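Local coordinates for protein porin (Acinetobacter baumannii AB307-0294, PDB 5DL7) that probably works as an outer-membrane porin, letting small solutes, perhaps vanillate among them, pass through a beta-barrel channel, at residues 26-31 with 412-417; 142-147 with 167-172. All coordinates share one frame; numbering follows the deposited sequence.

Contact 1: 26-31 with 412-417; sequences TLRNFY and NVDYTF. With C8E ((hydroxyethyloxy)tri(ethyloxy)octane), chain K.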
loop_
_atom_site.group_PDB
_atom_site.type_symbol
_atom_site.label_atom_id
_atom_site.label_comp_id
_atom_site.label_asym_id
_atom_site.label_seq_id
_atom_site.Cartn_x
_atom_site.Cartn_y
_atom_site.Cartn_z
ATOM N N THR A 26 -15.130 11.910 -0.203
ATOM C CA THR A 26 -15.136 10.626 -0.974
ATOM C C THR A 26 -16.103 9.680 -0.324
ATOM O O THR A 26 -16.111 9.557 0.915
ATOM C CB THR A 26 -13.730 9.982 -0.948
ATOM O OG1 THR A 26 -12.936 10.956 -1.636
ATOM C CG2 THR A 26 -13.759 8.701 -1.788
ATOM N N LEU A 27 -16.999 9.191 -1.088
ATOM C CA LEU A 27 -17.869 8.087 -0.703
ATOM C C LEU A 27 -17.346 6.737 -1.310
ATOM O O LEU A 27 -17.122 6.689 -2.510
ATOM C CB LEU A 27 -19.247 8.235 -1.245
ATOM C CG LEU A 27 -20.073 9.392 -0.758
ATOM C CD1 LEU A 27 -19.360 10.685 -0.627
ATOM C CD2 LEU A 27 -21.213 9.504 -1.852
ATOM N N ARG A 28 -17.233 5.688 -0.508
ATOM C CA ARG A 28 -16.654 4.405 -0.995
ATOM C C ARG A 28 -17.525 3.250 -0.607
ATOM O O ARG A 28 -18.033 3.224 0.514
ATOM C CB ARG A 28 -15.325 4.164 -0.289
ATOM C CG ARG A 28 -14.347 5.293 -0.389
ATOM C CD ARG A 28 -13.287 4.830 -1.482
ATOM N NE ARG A 28 -12.454 4.055 -0.750
ATOM C CZ ARG A 28 -11.600 2.986 -0.895
ATOM N NH1 ARG A 28 -11.144 2.688 0.260
ATOM N NH2 ARG A 28 -11.169 2.284 -1.886
ATOM N N ASN A 29 -17.818 2.353 -1.529
ATOM C CA ASN A 29 -18.501 1.115 -1.264
ATOM C C ASN A 29 -17.474 0.018 -1.698
ATOM O O ASN A 29 -16.926 0.155 -2.810
ATOM C CB ASN A 29 -19.679 1.043 -2.144
ATOM C CG ASN A 29 -20.540 -0.143 -1.806
ATOM O OD1 ASN A 29 -20.256 -1.232 -2.163
ATOM N ND2 ASN A 29 -21.532 0.067 -1.010
ATOM N N PHE A 30 -17.137 -0.856 -0.795
ATOM C CA PHE A 30 -16.025 -1.851 -0.970
ATOM C C PHE A 30 -16.564 -3.251 -0.565
ATOM O O PHE A 30 -16.926 -3.461 0.552
ATOM C CB PHE A 30 -14.932 -1.387 -0.101
ATOM C CG PHE A 30 -13.560 -1.963 -0.387
ATOM C CD1 PHE A 30 -13.336 -3.302 -0.843
ATOM C CD2 PHE A 30 -12.401 -1.216 -0.042
ATOM C CE1 PHE A 30 -12.064 -3.816 -1.122
ATOM C CE2 PHE A 30 -11.098 -1.716 -0.330
ATOM C CZ PHE A 30 -10.924 -3.012 -0.865
ATOM N N TYR A 31 -16.531 -4.174 -1.489
ATOM C CA TYR A 31 -16.785 -5.584 -1.165
ATOM C C TYR A 31 -15.485 -6.362 -1.320
ATOM O O TYR A 31 -14.773 -6.150 -2.341
ATOM C CB TYR A 31 -17.766 -6.144 -2.221
ATOM C CG TYR A 31 -18.042 -7.617 -2.071
ATOM C CD1 TYR A 31 -18.639 -8.106 -0.890
ATOM C CD2 TYR A 31 -17.597 -8.549 -3.005
ATOM C CE1 TYR A 31 -18.899 -9.467 -0.729
ATOM C CE2 TYR A 31 -17.822 -9.925 -2.827
ATOM C CZ TYR A 31 -18.503 -10.350 -1.684
ATOM O OH TYR A 31 -18.732 -11.682 -1.503
ATOM N N ASN A 412 -15.135 -2.207 -5.966
ATOM C CA ASN A 412 -15.143 -0.838 -5.500
ATOM C C ASN A 412 -16.013 0.047 -6.257
ATOM O O ASN A 412 -15.953 0.100 -7.529
ATOM C CB ASN A 412 -13.706 -0.222 -5.512
ATOM C CG ASN A 412 -12.699 -1.048 -4.711
ATOM O OD1 ASN A 412 -12.021 -1.982 -5.169
ATOM N ND2 ASN A 412 -12.655 -0.740 -3.390
ATOM N N VAL A 413 -16.845 0.852 -5.607
ATOM C CA VAL A 413 -17.477 1.996 -6.259
ATOM C C VAL A 413 -17.167 3.216 -5.415
ATOM O O VAL A 413 -17.409 3.196 -4.202
ATOM C CB VAL A 413 -19.024 1.848 -6.443
ATOM C CG1 VAL A 413 -19.556 3.074 -7.050
ATOM C CG2 VAL A 413 -19.346 0.536 -7.231
ATOM N N ASP A 414 -16.584 4.224 -6.002
ATOM C CA ASP A 414 -16.190 5.450 -5.309
ATOM C C ASP A 414 -16.684 6.708 -5.984
ATOM O O ASP A 414 -16.830 6.826 -7.249
ATOM C CB ASP A 414 -14.669 5.509 -5.197
ATOM C CG ASP A 414 -14.039 4.358 -4.315
ATOM O OD1 ASP A 414 -14.647 3.453 -3.792
ATOM O OD2 ASP A 414 -12.868 4.461 -3.967
ATOM N N TYR A 415 -16.997 7.767 -5.209
ATOM C CA TYR A 415 -17.319 9.018 -5.803
ATOM C C TYR A 415 -16.621 10.119 -4.997
ATOM O O TYR A 415 -16.828 10.131 -3.768
ATOM C CB TYR A 415 -18.872 9.295 -5.781
ATOM C CG TYR A 415 -19.250 10.612 -6.413
ATOM C CD1 TYR A 415 -19.266 10.802 -7.804
ATOM C CD2 TYR A 415 -19.516 11.734 -5.642
ATOM C CE1 TYR A 415 -19.466 12.038 -8.367
ATOM C CE2 TYR A 415 -19.798 12.985 -6.181
ATOM C CZ TYR A 415 -19.765 13.141 -7.542
ATOM O OH TYR A 415 -20.006 14.349 -8.034
ATOM N N THR A 416 -15.916 11.064 -5.620
ATOM C CA THR A 416 -15.274 12.131 -4.924
ATOM C C THR A 416 -15.845 13.433 -5.342
ATOM O O THR A 416 -15.913 13.700 -6.581
ATOM C CB THR A 416 -13.707 12.124 -5.073
ATOM O OG1 THR A 416 -13.176 11.057 -4.403
ATOM C CG2 THR A 416 -13.072 13.292 -4.360
ATOM N N PHE A 417 -16.285 14.270 -4.365
ATOM C CA PHE A 417 -16.632 15.665 -4.567
ATOM C C PHE A 417 -15.415 16.566 -4.165
ATOM O O PHE A 417 -14.892 16.406 -3.073
ATOM C CB PHE A 417 -17.691 16.166 -3.540
ATOM C CG PHE A 417 -19.091 15.513 -3.593
ATOM C CD1 PHE A 417 -19.390 14.265 -2.900
ATOM C CD2 PHE A 417 -20.183 16.229 -4.191
ATOM C CE1 PHE A 417 -20.718 13.723 -2.911
ATOM C CE2 PHE A 417 -21.506 15.706 -4.173
ATOM C CZ PHE A 417 -21.766 14.451 -3.552
HETATM O O12 C8E K . -22.774 -10.089 0.209
HETATM C C13 C8E K . -23.274 -8.992 -0.519
HETATM C C14 C8E K . -22.211 -8.476 -1.476
HETATM O O15 C8E K . -22.750 -7.526 -2.402
HETATM C C16 C8E K . -21.874 -7.175 -3.501
HETATM C C17 C8E K . -22.070 -5.689 -3.649
HETATM O O18 C8E K . -21.390 -5.092 -4.751
HETATM C C19 C8E K . -20.883 -3.791 -4.402
HETATM C C20 C8E K . -19.848 -3.236 -5.375
HETATM O O21 C8E K . -18.815 -2.445 -4.664
#
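Thr26 to Phe30 pair with Asn412 to Thr416 at the seam of the beta-barrel, where the first strand (22-36) meets the last (406-418) and closes the wall. The two run antiparallel at 175°. Leu27 and Asn29 are the hydrogen-bonded positions: Leu27 N donates a hydrogen bond to Tyr415 O (2.8 Å) and Asn29 N to Val413 O, and Leu27 O and Asn29 O accept in return from the backbone N of Tyr415 and Val413.

Side chains alternate between the two faces. On the face of Thr26, Arg28 and Phe30, the hydroxyls of Thr26 and Thr416 meet tip to tip, OG1 to OG1, in a hydrogen bond of 2.8 Å. At Phe30 the amide of Asn412 stands over the ring, with ND2 3.3 Å above the centre of one face and the amide plane turned 66° from the ring. Asn412 OD1 accepts from Arg389 NH2, a bond consistent with the rotation that puts ND2 over the ring. Arg28 forms a salt bridge with Asp414, but its detail is doubtful because the Asp414 carboxylate is modelled too close to Arg28 CD; the firmer bonds of Arg28 NH1 go to the carbonyls of Arg140 and Leu141.

On the face of Leu27 and Asn29, Leu27 CD1 touches the edge of the Phe417 ring at CE1 (4.0 Å), while Tyr415 CE2 covers a face of that ring. Asn29 OD1 takes a bond from the detergent O21 (3.1 Å) and another from Trp49 NE1, and the same detergent chain passes over the ring of Tyr31. The first face is mainly polar apart from Phe30; the other carries Leu27, Val413 and aromatic rings, with Asn29 its polar member, consistent with a wall between channel and membrane.

Contact 2: 142-147 with 167-172; sequences FPQTYR and DEVRQR. With C8E ((hydroxyethyloxy)tri(ethyloxy)octane), chain J.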
loop_
_atom_site.group_PDB
_atom_site.type_symbol
_atom_site.label_atom_id
_atom_site.label_comp_id
_atom_site.label_asym_id
_atom_site.label_seq_id
_atom_site.Cartn_x
_atom_site.Cartn_y
_atom_site.Cartn_z
ATOM N N PHE A 142 -10.203 2.683 4.782
ATOM C CA PHE A 142 -9.598 3.945 5.209
ATOM C C PHE A 142 -8.118 3.797 5.239
ATOM O O PHE A 142 -7.584 2.749 5.516
ATOM C CB PHE A 142 -10.093 4.250 6.670
ATOM C CG PHE A 142 -11.539 4.383 6.778
ATOM C CD1 PHE A 142 -12.277 5.232 5.933
ATOM C CD2 PHE A 142 -12.299 3.820 7.797
ATOM C CE1 PHE A 142 -13.658 5.399 5.995
ATOM C CE2 PHE A 142 -13.660 4.009 7.823
ATOM C CZ PHE A 142 -14.341 4.838 6.969
ATOM N N PRO A 143 -7.382 4.911 5.129
ATOM C CA PRO A 143 -5.916 4.871 5.171
ATOM C C PRO A 143 -5.407 4.575 6.577
ATOM O O PRO A 143 -5.985 5.043 7.517
ATOM C CB PRO A 143 -5.520 6.352 4.830
ATOM C CG PRO A 143 -6.664 7.176 5.036
ATOM C CD PRO A 143 -7.899 6.255 4.826
ATOM N N GLN A 144 -4.356 3.820 6.670
ATOM C CA GLN A 144 -3.463 3.778 7.848
ATOM C C GLN A 144 -2.918 5.149 8.120
ATOM O O GLN A 144 -2.540 5.886 7.184
ATOM C CB GLN A 144 -2.428 2.753 7.568
ATOM C CG GLN A 144 -1.541 2.426 8.673
ATOM C CD GLN A 144 -0.374 1.552 8.135
ATOM O OE1 GLN A 144 0.136 1.822 7.022
ATOM N NE2 GLN A 144 0.092 0.650 8.912
ATOM N N THR A 145 -2.886 5.537 9.429
ATOM C CA THR A 145 -2.284 6.778 9.760
ATOM C C THR A 145 -1.264 6.587 10.899
ATOM O O THR A 145 -1.302 5.635 11.617
ATOM C CB THR A 145 -3.233 7.970 10.094
ATOM O OG1 THR A 145 -3.931 7.763 11.320
ATOM C CG2 THR A 145 -4.278 8.222 8.923
ATOM N N TYR A 146 -0.398 7.577 11.017
ATOM C CA TYR A 146 0.654 7.586 12.115
ATOM C C TYR A 146 0.605 8.911 12.825
ATOM O O TYR A 146 0.190 9.912 12.255
ATOM C CB TYR A 146 2.062 7.364 11.500
ATOM C CG TYR A 146 2.295 6.009 11.068
ATOM C CD1 TYR A 146 1.940 5.560 9.819
ATOM C CD2 TYR A 146 2.960 5.106 11.880
ATOM C CE1 TYR A 146 2.136 4.263 9.384
ATOM C CE2 TYR A 146 3.230 3.823 11.470
ATOM C CZ TYR A 146 2.814 3.373 10.167
ATOM O OH TYR A 146 3.140 2.088 9.829
ATOM N N ARG A 147 1.045 8.967 14.095
ATOM C CA ARG A 147 1.111 10.174 14.845
ATOM C C ARG A 147 2.506 10.525 15.143
ATOM O O ARG A 147 3.251 9.658 15.490
ATOM C CB ARG A 147 0.394 9.966 16.235
ATOM C CG ARG A 147 -0.552 11.000 16.420
ATOM C CD ARG A 147 -1.489 10.681 17.650
ATOM N NE ARG A 147 -2.896 10.773 17.244
ATOM C CZ ARG A 147 -3.874 10.568 18.139
ATOM N NH1 ARG A 147 -3.528 10.073 19.338
ATOM N NH2 ARG A 147 -5.134 10.734 17.796
ATOM N N ASP A 167 5.401 7.779 16.672
ATOM C CA ASP A 167 5.405 6.839 17.799
ATOM C C ASP A 167 4.100 6.074 17.932
ATOM O O ASP A 167 4.028 5.405 18.891
ATOM C CB ASP A 167 5.697 7.556 19.113
ATOM C CG ASP A 167 4.729 8.649 19.459
ATOM O OD1 ASP A 167 3.770 9.004 18.750
ATOM O OD2 ASP A 167 5.113 9.367 20.433
ATOM N N GLU A 168 3.055 6.275 17.111
ATOM C CA GLU A 168 1.879 5.430 17.225
ATOM C C GLU A 168 1.350 5.313 15.787
ATOM O O GLU A 168 1.620 6.222 14.982
ATOM C CB GLU A 168 0.798 6.147 18.104
ATOM C CG GLU A 168 1.266 6.519 19.429
ATOM C CD GLU A 168 0.074 7.099 20.208
ATOM O OE1 GLU A 168 -0.296 8.270 20.022
ATOM O OE2 GLU A 168 -0.604 6.209 20.752
ATOM N N VAL A 169 0.545 4.311 15.598
ATOM C CA VAL A 169 -0.080 3.978 14.337
ATOM C C VAL A 169 -1.564 3.735 14.581
ATOM O O VAL A 169 -1.929 3.107 15.610
ATOM C CB VAL A 169 0.617 2.759 13.679
ATOM C CG1 VAL A 169 0.506 1.465 14.470
ATOM C CG2 VAL A 169 0.067 2.542 12.234
ATOM N N ARG A 170 -2.461 4.220 13.670
ATOM C CA ARG A 170 -3.833 3.782 13.775
ATOM C C ARG A 170 -4.146 2.973 12.495
ATOM O O ARG A 170 -4.168 3.560 11.419
ATOM C CB ARG A 170 -4.720 5.005 13.880
ATOM C CG ARG A 170 -6.204 4.634 13.926
ATOM C CD ARG A 170 -7.121 5.595 14.611
ATOM N NE ARG A 170 -7.074 6.956 14.097
ATOM C CZ ARG A 170 -7.634 7.970 14.717
ATOM N NH1 ARG A 170 -8.278 7.717 15.879
ATOM N NH2 ARG A 170 -7.576 9.211 14.243
ATOM N N GLN A 171 -4.334 1.726 12.679
ATOM C CA GLN A 171 -4.482 0.755 11.574
ATOM C C GLN A 171 -5.780 1.109 10.814
ATOM O O GLN A 171 -6.719 1.669 11.342
ATOM C CB GLN A 171 -4.440 -0.642 11.965
ATOM C CG GLN A 171 -3.208 -1.064 12.798
ATOM C CD GLN A 171 -1.869 -1.013 11.925
ATOM O OE1 GLN A 171 -1.806 -0.382 10.886
ATOM N NE2 GLN A 171 -0.742 -1.447 12.588
ATOM N N ARG A 172 -5.746 0.704 9.565
ATOM C CA ARG A 172 -6.896 0.998 8.697
ATOM C C ARG A 172 -8.261 0.591 9.233
ATOM O O ARG A 172 -9.280 1.304 9.068
ATOM C CB ARG A 172 -6.616 0.285 7.277
ATOM C CG ARG A 172 -6.458 -1.155 7.376
ATOM C CD ARG A 172 -5.535 -1.669 6.244
ATOM N NE ARG A 172 -5.312 -3.092 6.298
ATOM C CZ ARG A 172 -4.675 -3.804 5.373
ATOM N NH1 ARG A 172 -4.058 -3.182 4.355
ATOM N NH2 ARG A 172 -4.604 -5.118 5.526
HETATM C C10 C8E J . 5.708 13.166 18.612
HETATM C C11 C8E J . 4.166 13.056 18.744
HETATM O O12 C8E J . 3.536 14.339 18.550
HETATM C C13 C8E J . 2.203 14.425 17.924
HETATM C C14 C8E J . 0.931 13.970 18.706
HETATM O O15 C8E J . -0.200 14.402 17.886
HETATM C C16 C8E J . -1.581 14.317 18.212
HETATM C C17 C8E J . -2.557 14.925 17.160
HETATM O O18 C8E J . -2.046 16.257 17.213
HETATM C C19 C8E J . -2.627 17.186 16.350
HETATM C C20 C8E J . -1.722 18.398 16.633
HETATM O O21 C8E J . -2.379 19.519 16.098
HETATM O O HOH W 1 -6.477 4.873 10.205
HETATM O O HOH W 2 -6.466 7.367 11.362
#
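Val169 CG2 sits over one face of the Tyr146 ring, 3.7 Å from its centroid and 20° off the normal, in a CH-pi contact. CG2, anti to the backbone N of Val169, is offset toward the CE2 and CZ side of the ring. Beside this pair, Gln144 reaches out with an extended chain and its NE2 donates to Gln171 OE1 (2.9 Å), in the plane of that carbonyl and on a lone pair; the two amides are turned 30° apart. Gln144 OE1 accepts from Ser137 N, which helps to fix the amide.

On the other face, Thr145 OG1 and Arg170 NE are joined through a water, which accepts from NE at 2.8 Å; Tyr177 OH also bonds OG1. The guanidinium of Arg170 is held further by the carbonyls of Ile109 and Ile175. Arg147 and Glu168 run side by side, but NH1 to OE1 is a long salt bridge of 3.8 Å, and Arg147 NE makes a salt bridge to Asp126 OD1.

Beneath these side chains runs an antiparallel barrel pairing of strand 145-147 with 159-170, in which Arg170 N bonds Thr145 O (2.7 Å) and Thr145 N bonds Arg170 O. Residues 142-144 lead out of the loop before strand 145-147, probably the counterpart of the third extracellular loop that folds inward and narrows the channel in OprD-family porins. Further out, Phe142 packs edge-to-face with Tyr106, Pro143 rests on Leu73 and Met75 of strand 66-79, and Arg172 NH1 forms a salt bridge with Glu300 and a hydrogen bond with Ser137 OG.

How the contacts relate
Contact 1 closes the barrel between strands far apart in sequence, whereas contact 2 joins segments 20 residues apart in the chain and is nested within the stretch that contact 1 brackets. Their centres lie 21 Å apart and their nearest atoms about 5 Å, without touching. Arg28 of contact 1 bonds the residues just ahead of Phe142, tying the seam to the chain that leads into contact 2. Contact 1 is remote from the calcium sites; in contact 2 the side chain of Phe142 is about 11 Å from that of the calcium ligand Asp103. Each contact borders a separate detergent molecule.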